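Local coordinates for protein nuclear hormone receptor HR38 (Drosophila melanogaster, PDB 1PDU) that is an orphan nuclear receptor of the fruit fly that mediates an atypical ecdysteroid signalling pathway, here as its helical ligand-binding domain, at residues A[13-18]-A[178-183]; A[65-70]-A[155-160]. All blocks are in the same frame, centred on the assembly; numbering follows the deposited sequence.

Contact 1: A[13-18]-A[178-183]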
loop_
_atom_site.group_PDB
_atom_site.type_symbol
_atom_site.label_atom_id
_atom_site.label_comp_id
_atom_site.label_asym_id
_atom_site.label_seq_id
_atom_site.Cartn_x
_atom_site.Cartn_y
_atom_site.Cartn_z
ATOM N N ILE A 13 3.603 -23.919 5.647
ATOM C CA ILE A 13 2.478 -23.110 6.116
ATOM C C ILE A 13 1.510 -22.669 5.030
ATOM O O ILE A 13 1.885 -22.515 3.869
ATOM C CB ILE A 13 2.961 -21.849 6.854
ATOM C CG1 ILE A 13 3.999 -21.114 6.001
ATOM C CG2 ILE A 13 3.509 -22.227 8.230
ATOM C CD1 ILE A 13 4.506 -19.833 6.634
ATOM N N SER A 14 0.260 -22.453 5.430
ATOM C CA SER A 14 -0.792 -22.023 4.520
ATOM C C SER A 14 -0.506 -20.652 3.904
ATOM O O SER A 14 0.230 -19.827 4.464
ATOM C CB SER A 14 -2.134 -21.963 5.249
ATOM O OG SER A 14 -2.158 -20.895 6.185
ATOM N N LEU A 15 -1.105 -20.420 2.744
ATOM C CA LEU A 15 -0.935 -19.168 2.038
ATOM C C LEU A 15 -1.310 -17.964 2.907
ATOM O O LEU A 15 -0.543 -17.004 3.004
ATOM C CB LEU A 15 -1.778 -19.182 0.765
ATOM C CG LEU A 15 -1.809 -17.900 -0.068
ATOM C CD1 LEU A 15 -0.397 -17.437 -0.390
ATOM C CD2 LEU A 15 -2.605 -18.160 -1.338
ATOM N N ILE A 16 -2.469 -18.016 3.557
ATOM C CA ILE A 16 -2.889 -16.891 4.375
ATOM C C ILE A 16 -1.958 -16.643 5.562
ATOM O O ILE A 16 -1.743 -15.502 5.950
ATOM C CB ILE A 16 -4.364 -17.049 4.847
ATOM C CG1 ILE A 16 -4.832 -15.758 5.528
ATOM C CG2 ILE A 16 -4.509 -18.240 5.785
ATOM C CD1 ILE A 16 -6.333 -15.712 5.789
ATOM N N THR A 17 -1.392 -17.697 6.139
ATOM C CA THR A 17 -0.469 -17.506 7.256
ATOM C C THR A 17 0.856 -16.968 6.704
ATOM O O THR A 17 1.558 -16.211 7.363
ATOM C CB THR A 17 -0.224 -18.832 8.049
ATOM O OG1 THR A 17 -1.408 -19.185 8.777
ATOM C CG2 THR A 17 0.924 -18.673 9.036
ATOM N N ALA A 18 1.196 -17.347 5.482
ATOM C CA ALA A 18 2.437 -16.855 4.901
ATOM C C ALA A 18 2.262 -15.354 4.644
ATOM O O ALA A 18 3.179 -14.550 4.866
ATOM C CB ALA A 18 2.741 -17.592 3.587
ATOM N N ILE A 178 -7.482 -15.240 -3.592
ATOM C CA ILE A 178 -8.910 -14.989 -3.410
ATOM C C ILE A 178 -9.525 -16.161 -2.653
ATOM O O ILE A 178 -10.306 -15.972 -1.718
ATOM C CB ILE A 178 -9.656 -14.823 -4.764
ATOM C CG1 ILE A 178 -9.508 -13.382 -5.264
ATOM C CG2 ILE A 178 -11.138 -15.163 -4.603
ATOM C CD1 ILE A 178 -10.312 -13.072 -6.507
ATOM N N GLY A 179 -9.162 -17.372 -3.060
ATOM C CA GLY A 179 -9.676 -18.554 -2.394
ATOM C C GLY A 179 -9.398 -18.504 -0.904
ATOM O O GLY A 179 -10.305 -18.698 -0.098
ATOM N N SER A 180 -8.151 -18.239 -0.529
ATOM C CA SER A 180 -7.800 -18.177 0.880
ATOM C C SER A 180 -8.580 -17.087 1.594
ATOM O O SER A 180 -8.991 -17.265 2.738
ATOM C CB SER A 180 -6.296 -17.944 1.055
ATOM O OG SER A 180 -5.558 -19.132 0.799
ATOM N N LEU A 181 -8.790 -15.953 0.932
ATOM C CA LEU A 181 -9.542 -14.881 1.566
ATOM C C LEU A 181 -10.991 -15.334 1.740
ATOM O O LEU A 181 -11.623 -15.074 2.765
ATOM C CB LEU A 181 -9.500 -13.613 0.716
ATOM C CG LEU A 181 -10.292 -12.443 1.301
ATOM C CD1 LEU A 181 -9.663 -12.034 2.622
ATOM C CD2 LEU A 181 -10.305 -11.275 0.327
ATOM N N ARG A 182 -11.512 -16.009 0.723
ATOM C CA ARG A 182 -12.875 -16.510 0.759
ATOM C C ARG A 182 -13.062 -17.466 1.942
ATOM O O ARG A 182 -13.969 -17.275 2.754
ATOM C CB ARG A 182 -13.208 -17.238 -0.541
ATOM C CG ARG A 182 -14.636 -17.772 -0.595
ATOM C CD ARG A 182 -15.566 -16.812 -1.310
ATOM N NE ARG A 182 -15.217 -16.692 -2.727
ATOM C CZ ARG A 182 -15.851 -15.901 -3.589
ATOM N NH1 ARG A 182 -16.872 -15.157 -3.182
ATOM N NH2 ARG A 182 -15.465 -15.854 -4.857
ATOM N N ASP A 183 -12.207 -18.486 2.041
ATOM C CA ASP A 183 -12.299 -19.449 3.141
ATOM C C ASP A 183 -12.266 -18.752 4.502
ATOM O O ASP A 183 -13.107 -19.014 5.371
ATOM C CB ASP A 183 -11.157 -20.469 3.074
ATOM C CG ASP A 183 -11.197 -21.311 1.806
ATOM O OD1 ASP A 183 -12.300 -21.489 1.242
ATOM O OD2 ASP A 183 -10.131 -21.807 1.376
HETATM O O HOH W 1 -4.554 -20.365 3.473
#

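Contact 2: A[65-70]-A[155-160]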
loop_
_atom_site.group_PDB
_atom_site.type_symbol
_atom_site.label_atom_id
_atom_site.label_comp_id
_atom_site.label_asym_id
_atom_site.label_seq_id
_atom_site.Cartn_x
_atom_site.Cartn_y
_atom_site.Cartn_z
ATOM N N GLN A 65 9.738 -6.018 0.250
ATOM C CA GLN A 65 10.029 -7.174 1.092
ATOM C C GLN A 65 8.787 -8.030 1.298
ATOM O O GLN A 65 8.879 -9.254 1.341
ATOM C CB GLN A 65 10.561 -6.728 2.457
ATOM C CG GLN A 65 11.967 -6.156 2.436
ATOM C CD GLN A 65 12.386 -5.582 3.789
ATOM O OE1 GLN A 65 13.524 -5.146 3.960
ATOM N NE2 GLN A 65 11.464 -5.576 4.750
ATOM N N PHE A 66 7.630 -7.388 1.437
ATOM C CA PHE A 66 6.379 -8.112 1.635
ATOM C C PHE A 66 5.961 -8.884 0.388
ATOM O O PHE A 66 5.474 -10.010 0.470
ATOM C CB PHE A 66 5.271 -7.139 2.037
ATOM C CG PHE A 66 3.887 -7.673 1.825
ATOM C CD1 PHE A 66 3.219 -7.444 0.626
ATOM C CD2 PHE A 66 3.247 -8.405 2.822
ATOM C CE1 PHE A 66 1.935 -7.936 0.424
ATOM C CE2 PHE A 66 1.962 -8.904 2.634
ATOM C CZ PHE A 66 1.301 -8.668 1.431
ATOM N N ALA A 67 6.153 -8.274 -0.770
ATOM C CA ALA A 67 5.778 -8.917 -2.012
ATOM C C ALA A 67 6.639 -10.149 -2.300
ATOM O O ALA A 67 6.135 -11.175 -2.762
ATOM C CB ALA A 67 5.883 -7.921 -3.158
ATOM N N GLU A 68 7.932 -10.049 -2.015
ATOM C CA GLU A 68 8.847 -11.146 -2.287
ATOM C C GLU A 68 8.633 -12.340 -1.383
ATOM O O GLU A 68 9.176 -13.413 -1.628
ATOM C CB GLU A 68 10.299 -10.657 -2.199
ATOM C CG GLU A 68 10.643 -9.621 -3.275
ATOM C CD GLU A 68 12.065 -9.101 -3.181
ATOM O OE1 GLU A 68 12.563 -8.952 -2.040
ATOM O OE2 GLU A 68 12.671 -8.823 -4.245
ATOM N N LYS A 69 7.835 -12.163 -0.339
ATOM C CA LYS A 69 7.563 -13.274 0.563
ATOM C C LYS A 69 6.211 -13.888 0.246
ATOM O O LYS A 69 5.797 -14.852 0.892
ATOM C CB LYS A 69 7.618 -12.822 2.024
ATOM C CG LYS A 69 8.997 -12.355 2.439
ATOM C CD LYS A 69 9.143 -12.234 3.950
ATOM C CE LYS A 69 10.607 -11.978 4.313
ATOM N NZ LYS A 69 10.920 -12.219 5.755
ATOM N N ILE A 70 5.513 -13.330 -0.744
ATOM C CA ILE A 70 4.220 -13.884 -1.130
ATOM C C ILE A 70 4.514 -15.205 -1.834
ATOM O O ILE A 70 5.063 -15.221 -2.938
ATOM C CB ILE A 70 3.465 -12.977 -2.108
ATOM C CG1 ILE A 70 3.038 -11.685 -1.412
ATOM C CG2 ILE A 70 2.264 -13.717 -2.661
ATOM C CD1 ILE A 70 2.381 -10.682 -2.336
ATOM N N LEU A 155 -3.538 -8.947 -3.092
ATOM C CA LEU A 155 -4.436 -8.809 -4.236
ATOM C C LEU A 155 -4.235 -7.478 -4.946
ATOM O O LEU A 155 -4.631 -7.314 -6.097
ATOM C CB LEU A 155 -5.889 -8.952 -3.801
ATOM C CG LEU A 155 -6.368 -10.377 -3.520
ATOM C CD1 LEU A 155 -7.822 -10.319 -3.061
ATOM C CD2 LEU A 155 -6.231 -11.253 -4.771
ATOM N N THR A 156 -3.625 -6.520 -4.263
ATOM C CA THR A 156 -3.358 -5.230 -4.879
ATOM C C THR A 156 -2.162 -5.422 -5.810
ATOM O O THR A 156 -2.068 -4.799 -6.863
ATOM C CB THR A 156 -3.013 -4.173 -3.824
ATOM O OG1 THR A 156 -4.118 -4.032 -2.920
ATOM C CG2 THR A 156 -2.720 -2.830 -4.482
ATOM N N LEU A 157 -1.261 -6.314 -5.409
ATOM C CA LEU A 157 -0.056 -6.609 -6.178
ATOM C C LEU A 157 -0.305 -7.632 -7.284
ATOM O O LEU A 157 0.057 -7.411 -8.442
ATOM C CB LEU A 157 1.044 -7.131 -5.248
ATOM C CG LEU A 157 2.296 -7.580 -6.003
ATOM C CD1 LEU A 157 2.981 -6.365 -6.621
ATOM C CD2 LEU A 157 3.235 -8.310 -5.060
ATOM N N ILE A 158 -0.915 -8.756 -6.914
ATOM C CA ILE A 158 -1.213 -9.818 -7.861
ATOM C C ILE A 158 -2.591 -9.551 -8.475
ATOM O O ILE A 158 -3.625 -9.999 -7.974
ATOM C CB ILE A 158 -1.178 -11.189 -7.155
ATOM C CG1 ILE A 158 0.117 -11.312 -6.341
ATOM C CG2 ILE A 158 -1.266 -12.314 -8.173
ATOM C CD1 ILE A 158 1.373 -11.000 -7.131
ATOM N N THR A 159 -2.583 -8.806 -9.572
ATOM C CA THR A 159 -3.801 -8.425 -10.275
ATOM C C THR A 159 -3.465 -8.253 -11.752
ATOM O O THR A 159 -2.293 -8.130 -12.121
ATOM C CB THR A 159 -4.354 -7.076 -9.718
ATOM O OG1 THR A 159 -5.561 -6.722 -10.399
ATOM C CG2 THR A 159 -3.335 -5.956 -9.913
ATOM N N GLU A 160 -4.493 -8.238 -12.591
ATOM C CA GLU A 160 -4.289 -8.068 -14.023
ATOM C C GLU A 160 -3.632 -6.722 -14.344
ATOM O O GLU A 160 -4.017 -5.677 -13.812
ATOM C CB GLU A 160 -5.625 -8.186 -14.753
#

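Contact 1: A[13-18]-A[178-183]
Ser180 faces the first turn of helix 15-25, set between Leu15 and Ile16, and the polar link across runs through a water, beside direct van der Waals contact. Ser180 OG lies 3.8 Å from both CB and CD2 of Leu15, alongside the leucine rather than beyond its end. Leu15 has CG anti to its backbone N (chi1 176°), which sends the branch toward helix 167-187; with chi2 near 53°, CD2 lies beside the serine hydroxyl. Ile16 contributes its stem: its CB stands 4.3 Å from CB of Ser180, and the CA atoms of Ile16 and Ser180, 6.2 Å apart, are the closest CA pair of the two segments. The hydroxyl of Ser180, swung anti to its own carbonyl carbon, projects toward the start of the shorter helix. There a water accepts from Ile16 N at 3.1 Å and also hydrogen-bonds Ser180 OG at 3.1 Å. The water thus takes up an amide N-H of the first turn, where no earlier helical turn supplies a carbonyl. Ser14 serves the same turn as N-cap: its OG accepts from Thr17 N at 3.3 Å with an N-H...O angle of 152°, somewhat bent. Side-chain cap and bridging water therefore satisfy neighbouring donors of one helix end. Beyond the pair, Ile16 reaches Ser147 of helix 146-157 and His184, while Leu15 touches Lys176 and Pro71. The arrangement is that of a serine-capped helix N-terminus laid against the side of a long helix, at the surface of the nuclear receptor ligand-binding domain.

Contact 2: A[65-70]-A[155-160]
The end of helix 45-67, continuing into a type I turn from Ala67 to Ile70, faces the last residue of helix 146-157, the CA atoms of Ala67 and Leu157 standing 7.5 Å apart. The turn is closed by Ile70 N bonding to Ala67 O at 3.0 Å, and it brings the side chains of its first and last residues to the same partner, a single methyl of Leu157. CD2 of Leu157 lies 3.3 Å from CB of Ala67, closer than carbons usually pack, and 3.7 Å from CD1 of Ile70. The small alanine lets the leucine come in close to the helix, while the isoleucine reaches it with the end of its longer branch. With chi1 at 175°, Leu157 holds its isobutyl group extended away from its own backbone N and toward Ala67. In Ile70, chi1 of -68° turns CG1 to the side of the backbone N, and CD1 continues from CG1 toward Leu157 (chi2 175°), crossing the leucine at a slant. Contact across the gap is thus wholly apolar, and the three residues that make it are buried. After Leu157 the chain leaves the helix through an inverse gamma turn centred on Ile158, whose CB also points toward 65-70. Tyr73, in the loop beyond the turn, adds to the packing on Leu157. On the other flanks of 155-160, Ile158 rests on Leu84 and Thr156 on Leu92 and Leu95 of helix 78-100, while Leu155 packs on Ile177 of helix 167-187 and on Leu205 of helix 204-225.

Overall arrangement
Contact 1 and contact 2 lie on the same side of the domain's centre, their own centres about 13 Å apart. Contact 1 is at the surface, its centre about 19 Å from the centre of the chain, and contact 2 is deeper, its centre about 10 Å from that point. Along the chain the order is 13-18, 65-70, 155-160, 178-183, so the inner pair falls within the span bridged by the outer one. Each joins one of the consecutive helices 15-25 and 45-67 to one of the consecutive helices 146-157 and 167-187. They meet directly where Ile178 CG1 packs on Leu155 CD2 at 3.9 Å, making one connected region of the alpha-helical sandwich of this ligand-binding domain, running from its surface inward.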